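Local coordinates for GDSL-like protein (Roseburia intestinalis L1-82, PDB 6HFZ) that removes acetyl groups from complex beta-mannans as a two-domain esterase of the SGNH (GDSL-like) hydrolase superfamily, at residues A[116-130]-A[223-237]. Residues are numbered along the deposited sequence; the frame is centred on the assembly and turned at random. Where two conformers were deposited one is given.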
# COMPACT_ATOMS: atom_id res chain seq x y z
N HIS A 116 -15.00 0.57 -2.15
CA HIS A 116 -13.93 0.53 -3.16
C HIS A 116 -12.64 -0.04 -2.54
O HIS A 116 -12.06 -0.97 -3.11
CB HIS A 116 -13.70 1.93 -3.73
CG HIS A 116 -12.50 2.03 -4.60
ND1 HIS A 116 -12.46 1.50 -5.88
CD2 HIS A 116 -11.27 2.53 -4.36
CE1 HIS A 116 -11.25 1.68 -6.38
NE2 HIS A 116 -10.51 2.32 -5.47
N PHE A 117 -12.19 0.53 -1.42
CA PHE A 117 -10.99 0.07 -0.73
C PHE A 117 -11.17 -1.29 -0.05
O PHE A 117 -10.21 -2.06 0.06
CB PHE A 117 -10.44 1.19 0.16
CG PHE A 117 -9.79 2.28 -0.65
CD1 PHE A 117 -8.61 2.05 -1.36
CD2 PHE A 117 -10.36 3.55 -0.73
CE1 PHE A 117 -8.06 3.04 -2.15
CE2 PHE A 117 -9.78 4.56 -1.49
CZ PHE A 117 -8.62 4.30 -2.20
N MSE A 118 -12.39 -1.63 0.39
CA MSE A 118 -12.65 -2.99 0.84
C MSE A 118 -12.32 -3.96 -0.30
O MSE A 118 -11.70 -5.01 -0.07
CB MSE A 118 -14.05 -3.31 1.37
CG MSE A 118 -13.98 -4.62 2.10
SE MSE A 118 -15.62 -4.92 3.16
CE MSE A 118 -16.89 -4.08 1.91
N GLU A 119 -12.72 -3.60 -1.52
CA GLU A 119 -12.51 -4.46 -2.68
C GLU A 119 -11.03 -4.55 -3.07
O GLU A 119 -10.52 -5.65 -3.30
CB GLU A 119 -13.38 -3.96 -3.85
CG GLU A 119 -13.42 -4.94 -5.00
CD GLU A 119 -14.31 -4.57 -6.18
OE1 GLU A 119 -15.00 -3.52 -6.13
OE2 GLU A 119 -14.31 -5.31 -7.17
N THR A 120 -10.33 -3.41 -3.09
CA THR A 120 -8.90 -3.44 -3.41
C THR A 120 -8.12 -4.21 -2.34
O THR A 120 -7.21 -4.99 -2.65
CB THR A 120 -8.31 -2.05 -3.72
OG1 THR A 120 -8.37 -1.27 -2.51
CG2 THR A 120 -9.05 -1.31 -4.80
N TYR A 121 -8.38 -3.95 -1.05
CA TYR A 121 -7.72 -4.69 0.04
C TYR A 121 -8.00 -6.19 -0.03
O TYR A 121 -7.10 -6.99 0.23
CB TYR A 121 -8.19 -4.09 1.35
CG TYR A 121 -7.42 -4.39 2.60
CD1 TYR A 121 -6.35 -3.60 2.95
CD2 TYR A 121 -7.91 -5.31 3.52
CE1 TYR A 121 -5.73 -3.75 4.17
CE2 TYR A 121 -7.30 -5.47 4.74
CZ TYR A 121 -6.20 -4.69 5.06
OH TYR A 121 -5.61 -4.76 6.30
N GLU A 122 -9.24 -6.58 -0.38
CA GLU A 122 -9.54 -8.00 -0.53
C GLU A 122 -8.66 -8.63 -1.64
O GLU A 122 -8.09 -9.72 -1.42
CB GLU A 122 -11.02 -8.27 -0.81
CG GLU A 122 -11.26 -9.76 -0.95
CD GLU A 122 -12.71 -10.20 -0.86
OE1 GLU A 122 -12.96 -11.28 -0.23
OE2 GLU A 122 -13.56 -9.47 -1.33
N GLY A 123 -8.54 -7.95 -2.79
CA GLY A 123 -7.66 -8.40 -3.85
C GLY A 123 -6.23 -8.57 -3.38
O GLY A 123 -5.60 -9.56 -3.69
N LEU A 124 -5.73 -7.58 -2.61
CA LEU A 124 -4.36 -7.66 -2.10
C LEU A 124 -4.21 -8.85 -1.15
O LEU A 124 -3.21 -9.66 -1.28
CB LEU A 124 -4.02 -6.34 -1.38
CG LEU A 124 -2.69 -6.39 -0.64
CD1 LEU A 124 -1.50 -6.60 -1.59
CD2 LEU A 124 -2.49 -5.12 0.20
N VAL A 125 -5.13 -8.98 -0.19
CA VAL A 125 -5.06 -10.06 0.79
C VAL A 125 -5.09 -11.44 0.07
O VAL A 125 -4.30 -12.35 0.40
CB VAL A 125 -6.15 -9.93 1.87
CG1 VAL A 125 -6.28 -11.20 2.71
CG2 VAL A 125 -5.94 -8.71 2.76
N ARG A 126 -6.08 -11.64 -0.80
CA ARG A 126 -6.16 -12.91 -1.57
C ARG A 126 -4.84 -13.20 -2.29
O ARG A 126 -4.33 -14.33 -2.22
CB ARG A 126 -7.34 -12.91 -2.54
CG ARG A 126 -8.69 -12.95 -1.84
CD ARG A 126 -9.83 -12.89 -2.81
NE ARG A 126 -9.86 -14.10 -3.62
CZ ARG A 126 -10.57 -15.19 -3.33
NH1 ARG A 126 -11.23 -15.28 -2.18
NH2 ARG A 126 -10.65 -16.17 -4.23
N LYS A 127 -4.27 -12.21 -2.98
CA LYS A 127 -3.05 -12.44 -3.76
C LYS A 127 -1.91 -12.86 -2.84
O LYS A 127 -1.10 -13.70 -3.17
CB LYS A 127 -2.70 -11.19 -4.58
CG LYS A 127 -1.34 -11.19 -5.28
CD LYS A 127 -1.12 -10.06 -6.24
CE LYS A 127 -1.92 -10.21 -7.51
NZ LYS A 127 -2.08 -8.92 -8.25
N VAL A 128 -1.73 -12.14 -1.73
CA VAL A 128 -0.60 -12.46 -0.84
C VAL A 128 -0.81 -13.82 -0.17
O VAL A 128 0.12 -14.64 -0.08
CB VAL A 128 -0.36 -11.32 0.17
CG1 VAL A 128 0.66 -11.71 1.22
CG2 VAL A 128 0.04 -10.02 -0.52
N TYR A 129 -2.02 -14.08 0.31
CA TYR A 129 -2.33 -15.24 1.13
C TYR A 129 -2.18 -16.52 0.29
O TYR A 129 -1.71 -17.53 0.78
CB TYR A 129 -3.73 -15.11 1.72
CG TYR A 129 -4.17 -16.20 2.67
CD1 TYR A 129 -3.64 -16.32 3.95
CD2 TYR A 129 -5.10 -17.15 2.27
CE1 TYR A 129 -4.09 -17.30 4.83
CE2 TYR A 129 -5.56 -18.13 3.15
CZ TYR A 129 -5.06 -18.20 4.43
OH TYR A 129 -5.54 -19.13 5.32
N THR A 130 -2.56 -16.45 -0.99
CA THR A 130 -2.47 -17.64 -1.88
C THR A 130 -1.17 -17.69 -2.68
O THR A 130 -0.98 -18.63 -3.53
CB THR A 130 -3.69 -17.73 -2.79
OG1 THR A 130 -3.62 -16.62 -3.68
CG2 THR A 130 -4.98 -17.73 -2.01
N GLU A 223 -5.67 -25.13 8.77
CA GLU A 223 -6.04 -23.83 8.26
C GLU A 223 -7.49 -23.89 7.78
O GLU A 223 -7.94 -24.92 7.29
CB GLU A 223 -5.03 -23.53 7.16
CG GLU A 223 -5.31 -22.29 6.36
CD GLU A 223 -4.02 -21.75 5.76
OE1 GLU A 223 -3.81 -21.96 4.54
OE2 GLU A 223 -3.23 -21.14 6.53
N PRO A 224 -8.30 -22.80 7.88
CA PRO A 224 -9.66 -22.87 7.36
C PRO A 224 -9.68 -23.09 5.84
O PRO A 224 -8.69 -22.77 5.10
CB PRO A 224 -10.30 -21.53 7.74
CG PRO A 224 -9.38 -20.94 8.79
CD PRO A 224 -8.00 -21.48 8.46
N ASP A 225 -10.80 -23.60 5.35
CA ASP A 225 -11.03 -23.65 3.93
C ASP A 225 -10.98 -22.23 3.36
O ASP A 225 -11.51 -21.26 3.95
CB ASP A 225 -12.37 -24.29 3.58
CG ASP A 225 -12.45 -25.77 3.96
OD1 ASP A 225 -11.39 -26.44 3.96
OD2 ASP A 225 -13.55 -26.22 4.25
N TYR A 226 -10.35 -22.12 2.20
CA TYR A 226 -10.18 -20.81 1.55
C TYR A 226 -11.50 -20.40 0.95
O TYR A 226 -11.99 -21.07 0.02
CB TYR A 226 -9.09 -20.88 0.49
CG TYR A 226 -8.79 -19.57 -0.19
CD1 TYR A 226 -8.36 -18.48 0.55
CD2 TYR A 226 -8.84 -19.45 -1.57
CE1 TYR A 226 -8.02 -17.28 -0.07
CE2 TYR A 226 -8.52 -18.26 -2.19
CZ TYR A 226 -8.13 -17.16 -1.44
OH TYR A 226 -7.77 -15.99 -2.05
N PRO A 227 -12.12 -19.30 1.43
CA PRO A 227 -13.47 -18.99 1.00
C PRO A 227 -13.56 -18.20 -0.32
O PRO A 227 -12.56 -17.55 -0.73
CB PRO A 227 -13.96 -18.15 2.18
CG PRO A 227 -12.74 -17.38 2.62
CD PRO A 227 -11.62 -18.38 2.48
N ALA A 228 -14.76 -18.23 -0.92
CA ALA A 228 -15.15 -17.35 -2.01
C ALA A 228 -15.02 -15.90 -1.55
O ALA A 228 -15.24 -15.63 -0.36
CB ALA A 228 -16.57 -17.64 -2.43
N PRO A 229 -14.70 -14.93 -2.43
CA PRO A 229 -14.55 -13.54 -1.99
C PRO A 229 -15.84 -12.92 -1.43
O PRO A 229 -16.93 -13.33 -1.76
CB PRO A 229 -14.07 -12.76 -3.22
CG PRO A 229 -14.28 -13.72 -4.41
CD PRO A 229 -14.41 -15.12 -3.86
N LEU A 230 -15.67 -11.98 -0.51
CA LEU A 230 -16.74 -11.24 0.09
C LEU A 230 -17.23 -10.13 -0.85
O LEU A 230 -18.42 -9.91 -0.98
CB LEU A 230 -16.18 -10.68 1.41
CG LEU A 230 -17.20 -9.99 2.31
CD1 LEU A 230 -18.29 -10.99 2.70
CD2 LEU A 230 -16.51 -9.42 3.54
N THR A 231 -16.32 -9.43 -1.54
CA THR A 231 -16.65 -8.41 -2.52
C THR A 231 -16.65 -9.00 -3.93
O THR A 231 -16.39 -10.19 -4.10
CB THR A 231 -15.67 -7.21 -2.40
OG1 THR A 231 -14.44 -7.59 -3.02
CG2 THR A 231 -15.42 -6.86 -0.95
N LYS A 232 -16.91 -8.15 -4.93
CA LYS A 232 -16.79 -8.53 -6.37
C LYS A 232 -15.34 -8.91 -6.75
O LYS A 232 -15.12 -9.59 -7.76
CB LYS A 232 -17.25 -7.38 -7.26
CG LYS A 232 -18.73 -7.06 -7.20
CD LYS A 232 -19.13 -6.06 -8.25
CE LYS A 232 -20.53 -5.51 -8.04
NZ LYS A 232 -21.57 -6.53 -8.29
N ASN A 233 -14.37 -8.47 -5.95
CA ASN A 233 -12.99 -8.89 -6.03
C ASN A 233 -12.42 -8.66 -7.44
O ASN A 233 -11.68 -9.49 -7.94
CB ASN A 233 -12.82 -10.34 -5.60
CG ASN A 233 -11.38 -10.75 -5.52
OD1 ASN A 233 -10.54 -10.00 -5.00
ND2 ASN A 233 -11.08 -11.92 -6.07
N THR A 234 -12.71 -7.50 -8.04
CA THR A 234 -12.27 -7.23 -9.40
C THR A 234 -10.86 -6.61 -9.48
O THR A 234 -10.48 -6.13 -10.56
CB THR A 234 -13.33 -6.41 -10.15
OG1 THR A 234 -13.46 -5.09 -9.63
CG2 THR A 234 -14.70 -7.06 -10.12
N TYR A 235 -10.11 -6.57 -8.37
CA TYR A 235 -8.74 -5.98 -8.37
C TYR A 235 -7.67 -7.05 -8.11
O TYR A 235 -6.49 -6.73 -8.20
CB TYR A 235 -8.61 -4.80 -7.39
CG TYR A 235 -9.34 -3.57 -7.84
CD1 TYR A 235 -10.65 -3.37 -7.48
CD2 TYR A 235 -8.75 -2.60 -8.65
CE1 TYR A 235 -11.35 -2.25 -7.88
CE2 TYR A 235 -9.42 -1.46 -9.04
CZ TYR A 235 -10.73 -1.28 -8.65
OH TYR A 235 -11.45 -0.20 -9.05
N GLU A 236 -8.05 -8.31 -7.87
CA GLU A 236 -7.07 -9.34 -7.56
C GLU A 236 -6.04 -9.51 -8.68
O GLU A 236 -4.85 -9.72 -8.41
CB GLU A 236 -7.70 -10.68 -7.21
CG GLU A 236 -6.71 -11.63 -6.51
CD GLU A 236 -7.22 -13.01 -6.11
OE1 GLU A 236 -6.37 -13.90 -5.83
OE2 GLU A 236 -8.46 -13.20 -6.07
N LYS A 237 -6.48 -9.45 -9.93
CA LYS A 237 -5.57 -9.33 -11.04
C LYS A 237 -5.47 -7.84 -11.39
O LYS A 237 -6.43 -7.25 -11.83
CB LYS A 237 -6.04 -10.18 -12.23
CG LYS A 237 -5.07 -10.09 -13.40
CD LYS A 237 -5.26 -11.07 -14.54
CE LYS A 237 -4.15 -10.89 -15.56
NZ LYS A 237 -4.62 -11.17 -16.94
O HOH W 1 -10.22 -7.29 -5.63
O HOH W 2 -17.56 -5.12 -4.40
O HOH W 3 -9.46 -15.48 -6.76
O HOH W 4 -7.67 -20.36 4.22
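Glu119, Glu122 and Arg126 point from helix 115-129 of the SGNH hydrolase domain into residues 223-237, the linker that runs along this helix to the first strand of the beta domain. Glu122 extends its chain from a CG anti to the backbone N (chi1 -180°) and lays its carboxylate against two successive backbone amides: OE1 receives Leu230 N at 2.8 Å and OE2 receives Thr231 N, each on the syn lone pair. Thr231 OG1 donates to the same OE2 nearly along its C-O axis, and in turn accepts from Asn233 N in an ST turn. Tyr162 OH also bonds OE1, so both oxygens of this buried carboxylate have two hydrogen-bond partners. One turn back, Glu119 OE2 takes Thr234 N on its anti lone pair and Thr234 OG1, 2.6 Å away, from above the carboxylate plane. The backbones come closest at Gly123, CA to Glu236 CA 3.9 Å.

The guanidinium of Arg126, which has Tyr162 as a further polar partner, lies between Tyr226 OH on one face and the Pro229 ring on the other. In its plane NH1 reaches Pro227 O at 3.0 Å, and NE forms a salt bridge with Glu236 OE2, which Asn233 ND2 holds from the anti side. Thr130 CG2 sits over one face of the Tyr226 ring, 3.3 Å from Tyr226 CZ, and Tyr129 CD2 meets Tyr226 CE1. Near the helix start, Thr120 CG2 stands over the Tyr235 ring in a CH-pi contact, 3.8 Å from the centroid, while Tyr235 OH meets the His116 ring edge and bonds Glu337, which also binds His116 ND1.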